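Long-range contact in TqaA (Penicillium aethiopicum, PDB 5DLK), which is a nonribosomal peptide synthetase, represented here by its condensation-like domain linked to peptide macrocyclization, and accepts a phosphopantetheine arm: residues V121-P132 and F159-H169. Numbering follows the deposited sequence.
Sequences VREVQCWPGEDP and FTLVSCPGNEH
R122 grips T160 side-on: NE and NH2 both donate to OG1, each at 3.1 Å, with the hydroxyl oxygen near the guanidinium plane. With CG anti to the backbone N (chi1 174°), the arginine chain runs extended until a bend at chi3 (68°) turns its NE/NH2 edge toward T160 OG1; NH2 also forms a salt bridge to D144 of helix 132-144. The backbones pair in parallel. R122 N donates to F159 O and L161 N to R122 O, then V124 N to L161 O and S163 N to V124 O; the last bond, C126 N to S163 O (2.9 Å), is almost straight at 175°. On the sheet face of E123 and S163, water 1 joins E123 OE1, L161 O and S163 OG, while E123 OE2 forms a salt bridge with R85 of helix 81-94. Strands 122-125 and 158-163 belong to a beta-alpha-beta unit with helix 132-144 as its crossover, and 122-125 is an outermost strand of the five-stranded mixed sheet in this condensation domain. On the face of R122, V124 and V162, covered by helix 132-144, V162 CG2 sits beside V124 CB, and V162 CG1 meets C126 SG at 3.4 Å and P132 CB at 3.7 Å. P132 starts the helix and D131 is its N-cap, OD2 accepting from E134 N while OD1 reaches H169 NE2 through water 2. P132 CG touches C164 SG and lies over one face of the H169 ring, 3.9 Å from the centroid, a CH-pi contact. Beyond the strands, P165 CD rests 3.6 Å from C126 O.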
loop_
_atom_site.group_PDB
_atom_site.type_symbol
_atom_site.label_atom_id
_atom_site.label_comp_id
_atom_site.label_asym_id
_atom_site.label_seq_id
_atom_site.Cartn_x
_atom_site.Cartn_y
_atom_site.Cartn_z
ATOM N N VAL A 121 -12.402 15.541 16.824
ATOM C CA VAL A 121 -13.249 15.079 15.724
ATOM C C VAL A 121 -13.985 16.235 15.059
ATOM O O VAL A 121 -14.529 17.098 15.739
ATOM C CB VAL A 121 -14.265 14.037 16.222
ATOM C CG1 VAL A 121 -15.201 13.609 15.114
ATOM C CG2 VAL A 121 -13.527 12.833 16.821
ATOM N N ARG A 122 -13.979 16.278 13.730
ATOM C CA ARG A 122 -14.802 17.240 13.012
ATOM C C ARG A 122 -16.228 16.692 13.011
ATOM O O ARG A 122 -16.475 15.539 12.639
ATOM C CB ARG A 122 -14.273 17.470 11.592
ATOM C CG ARG A 122 -15.144 18.348 10.720
ATOM C CD ARG A 122 -14.517 18.613 9.350
ATOM N NE ARG A 122 -14.460 17.400 8.524
ATOM C CZ ARG A 122 -14.118 17.392 7.238
ATOM N NH1 ARG A 122 -13.804 18.527 6.626
ATOM N NH2 ARG A 122 -14.097 16.244 6.562
ATOM N N GLU A 123 -17.179 17.499 13.466
ATOM C CA GLU A 123 -18.529 16.988 13.660
ATOM C C GLU A 123 -19.529 17.858 12.936
ATOM O O GLU A 123 -19.400 19.081 12.933
ATOM C CB GLU A 123 -18.886 16.916 15.149
ATOM C CG GLU A 123 -17.909 16.109 15.972
ATOM C CD GLU A 123 -18.589 15.278 17.034
ATOM O OE1 GLU A 123 -19.797 14.992 16.896
ATOM O OE2 GLU A 123 -17.903 14.900 18.005
ATOM N N VAL A 124 -20.502 17.209 12.308
ATOM C CA VAL A 124 -21.570 17.903 11.611
ATOM C C VAL A 124 -22.918 17.387 12.101
ATOM O O VAL A 124 -23.152 16.184 12.128
ATOM C CB VAL A 124 -21.489 17.703 10.079
ATOM C CG1 VAL A 124 -22.643 18.404 9.393
ATOM C CG2 VAL A 124 -20.149 18.201 9.533
ATOM N N GLN A 125 -23.803 18.300 12.500
ATOM C CA GLN A 125 -25.194 17.933 12.746
ATOM C C GLN A 125 -25.991 18.439 11.559
ATOM O O GLN A 125 -26.042 19.638 11.321
ATOM C CB GLN A 125 -25.716 18.525 14.071
ATOM C CG GLN A 125 -25.041 17.957 15.319
ATOM C CD GLN A 125 -23.703 18.633 15.652
ATOM O OE1 GLN A 125 -23.626 19.860 15.772
ATOM N NE2 GLN A 125 -22.644 17.828 15.800
ATOM N N CYS A 126 -26.566 17.518 10.786
ATOM C CA CYS A 126 -27.203 17.865 9.526
ATOM C C CYS A 126 -28.583 18.458 9.733
ATOM O O CYS A 126 -29.193 18.250 10.782
ATOM C CB CYS A 126 -27.349 16.647 8.633
ATOM S SG CYS A 126 -25.793 15.876 8.161
ATOM N N TRP A 127 -29.059 19.171 8.722
ATOM C CA TRP A 127 -30.473 19.554 8.647
ATOM C C TRP A 127 -31.338 18.301 8.587
ATOM O O TRP A 127 -30.911 17.278 8.054
ATOM C CB TRP A 127 -30.750 20.393 7.415
ATOM C CG TRP A 127 -30.245 21.787 7.423
ATOM C CD1 TRP A 127 -30.387 22.714 8.417
ATOM C CD2 TRP A 127 -29.580 22.451 6.347
ATOM N NE1 TRP A 127 -29.827 23.904 8.032
ATOM C CE2 TRP A 127 -29.335 23.771 6.759
ATOM C CE3 TRP A 127 -29.153 22.050 5.077
ATOM C CZ2 TRP A 127 -28.668 24.689 5.957
ATOM C CZ3 TRP A 127 -28.513 22.963 4.280
ATOM C CH2 TRP A 127 -28.275 24.268 4.718
ATOM N N PRO A 128 -32.574 18.376 9.105
ATOM C CA PRO A 128 -33.511 17.274 8.845
ATOM C C PRO A 128 -33.645 16.965 7.341
ATOM O O PRO A 128 -33.746 17.876 6.506
ATOM C CB PRO A 128 -34.845 17.787 9.433
ATOM C CG PRO A 128 -34.623 19.229 9.782
ATOM C CD PRO A 128 -33.151 19.418 9.973
ATOM N N GLY A 129 -33.608 15.677 7.003
ATOM C CA GLY A 129 -33.681 15.246 5.616
ATOM C C GLY A 129 -32.370 15.290 4.837
ATOM O O GLY A 129 -32.300 14.818 3.715
ATOM N N GLU A 130 -31.330 15.873 5.416
ATOM C CA GLU A 130 -30.054 16.010 4.716
ATOM C C GLU A 130 -29.256 14.712 4.878
ATOM O O GLU A 130 -29.132 14.199 5.983
ATOM C CB GLU A 130 -29.286 17.226 5.254
ATOM C CG GLU A 130 -27.863 17.424 4.732
ATOM C CD GLU A 130 -27.223 18.718 5.248
ATOM O OE1 GLU A 130 -27.272 18.977 6.476
ATOM O OE2 GLU A 130 -26.659 19.478 4.427
ATOM N N ASP A 131 -28.728 14.171 3.786
ATOM C CA ASP A 131 -28.039 12.882 3.868
ATOM C C ASP A 131 -26.586 13.039 4.320
ATOM O O ASP A 131 -25.806 13.751 3.687
ATOM C CB ASP A 131 -28.083 12.147 2.530
ATOM C CG ASP A 131 -27.234 10.884 2.541
ATOM O OD1 ASP A 131 -27.679 9.859 3.094
ATOM O OD2 ASP A 131 -26.102 10.925 2.020
ATOM N N PRO A 132 -26.222 12.358 5.410
ATOM C CA PRO A 132 -24.892 12.508 6.006
ATOM C C PRO A 132 -23.771 12.124 5.034
ATOM O O PRO A 132 -22.732 12.764 5.051
ATOM C CB PRO A 132 -24.921 11.546 7.197
ATOM C CG PRO A 132 -26.348 11.236 7.421
ATOM C CD PRO A 132 -27.028 11.344 6.108
ATOM N N PHE A 159 -10.595 12.490 11.942
ATOM C CA PHE A 159 -11.895 11.832 12.000
ATOM C C PHE A 159 -13.025 12.826 11.838
ATOM O O PHE A 159 -12.918 13.971 12.282
ATOM C CB PHE A 159 -12.082 11.107 13.340
ATOM C CG PHE A 159 -11.042 10.069 13.630
ATOM C CD1 PHE A 159 -9.817 10.422 14.160
ATOM C CD2 PHE A 159 -11.310 8.735 13.382
ATOM C CE1 PHE A 159 -8.842 9.448 14.439
ATOM C CE2 PHE A 159 -10.346 7.749 13.651
ATOM C CZ PHE A 159 -9.115 8.113 14.181
ATOM N N THR A 160 -14.092 12.368 11.191
ATOM C CA THR A 160 -15.284 13.187 10.954
ATOM C C THR A 160 -16.492 12.373 11.381
ATOM O O THR A 160 -16.562 11.179 11.138
ATOM C CB THR A 160 -15.427 13.609 9.469
ATOM O OG1 THR A 160 -14.261 14.330 9.046
ATOM C CG2 THR A 160 -16.641 14.517 9.280
ATOM N N LEU A 161 -17.456 13.030 12.017
ATOM C CA LEU A 161 -18.665 12.361 12.471
ATOM C C LEU A 161 -19.849 13.202 12.026
ATOM O O LEU A 161 -19.987 14.342 12.467
ATOM C CB LEU A 161 -18.642 12.210 13.995
ATOM C CG LEU A 161 -19.634 11.273 14.665
ATOM C CD1 LEU A 161 -19.562 9.908 14.010
ATOM C CD2 LEU A 161 -19.293 11.170 16.146
ATOM N N VAL A 162 -20.660 12.662 11.117
ATOM C CA VAL A 162 -21.758 13.424 10.516
ATOM C C VAL A 162 -23.082 12.772 10.897
ATOM O O VAL A 162 -23.319 11.610 10.580
ATOM C CB VAL A 162 -21.608 13.511 8.980
ATOM C CG1 VAL A 162 -22.750 14.291 8.364
ATOM C CG2 VAL A 162 -20.286 14.178 8.620
ATOM N N SER A 163 -23.949 13.526 11.579
ATOM C CA SER A 163 -25.137 12.950 12.207
ATOM C C SER A 163 -26.453 13.535 11.698
ATOM O O SER A 163 -26.560 14.734 11.473
ATOM C CB SER A 163 -25.092 13.167 13.729
ATOM O OG SER A 163 -23.963 12.543 14.303
ATOM N N CYS A 164 -27.448 12.672 11.536
ATOM C CA CYS A 164 -28.833 13.117 11.403
ATOM C C CYS A 164 -29.365 13.493 12.784
ATOM O O CYS A 164 -28.922 12.930 13.787
ATOM C CB CYS A 164 -29.703 12.022 10.794
ATOM S SG CYS A 164 -29.248 11.526 9.129
ATOM N N PRO A 165 -30.333 14.430 12.841
ATOM C CA PRO A 165 -30.930 14.934 14.087
ATOM C C PRO A 165 -31.174 13.915 15.218
ATOM O O PRO A 165 -30.940 14.258 16.378
ATOM C CB PRO A 165 -32.252 15.520 13.597
ATOM C CG PRO A 165 -31.878 16.125 12.296
ATOM C CD PRO A 165 -30.846 15.172 11.677
ATOM N N GLY A 166 -31.621 12.705 14.922
ATOM C CA GLY A 166 -31.788 11.736 16.001
ATOM C C GLY A 166 -30.540 10.975 16.465
ATOM O O GLY A 166 -30.608 10.187 17.412
ATOM N N ASN A 167 -29.400 11.209 15.812
ATOM C CA ASN A 167 -28.179 10.415 16.039
ATOM C C ASN A 167 -28.405 8.911 15.875
ATOM O O ASN A 167 -27.697 8.102 16.479
ATOM C CB ASN A 167 -27.584 10.688 17.429
ATOM C CG ASN A 167 -26.924 12.047 17.526
ATOM O OD1 ASN A 167 -26.551 12.640 16.517
ATOM N ND2 ASN A 167 -26.782 12.552 18.745
ATOM N N GLU A 168 -29.379 8.534 15.050
ATOM C CA GLU A 168 -29.628 7.123 14.765
ATOM C C GLU A 168 -29.271 6.789 13.311
ATOM O O GLU A 168 -29.489 5.672 12.835
ATOM C CB GLU A 168 -31.083 6.770 15.071
ATOM C CG GLU A 168 -31.471 7.132 16.504
ATOM C CD GLU A 168 -32.863 6.656 16.902
ATOM O OE1 GLU A 168 -33.732 6.518 16.012
ATOM O OE2 GLU A 168 -33.079 6.422 18.116
ATOM N N HIS A 169 -28.739 7.790 12.618
ATOM C CA HIS A 169 -28.145 7.636 11.289
ATOM C C HIS A 169 -26.932 8.556 11.260
ATOM O O HIS A 169 -27.063 9.783 11.275
ATOM C CB HIS A 169 -29.135 7.979 10.178
ATOM C CG HIS A 169 -28.565 7.870 8.794
ATOM N ND1 HIS A 169 -29.329 8.060 7.663
ATOM C CD2 HIS A 169 -27.310 7.603 8.360
ATOM C CE1 HIS A 169 -28.569 7.914 6.591
ATOM N NE2 HIS A 169 -27.339 7.639 6.986
HETATM O O HOH W 1 -21.954 14.641 14.738
HETATM O O HOH W 2 -25.804 8.429 4.837
#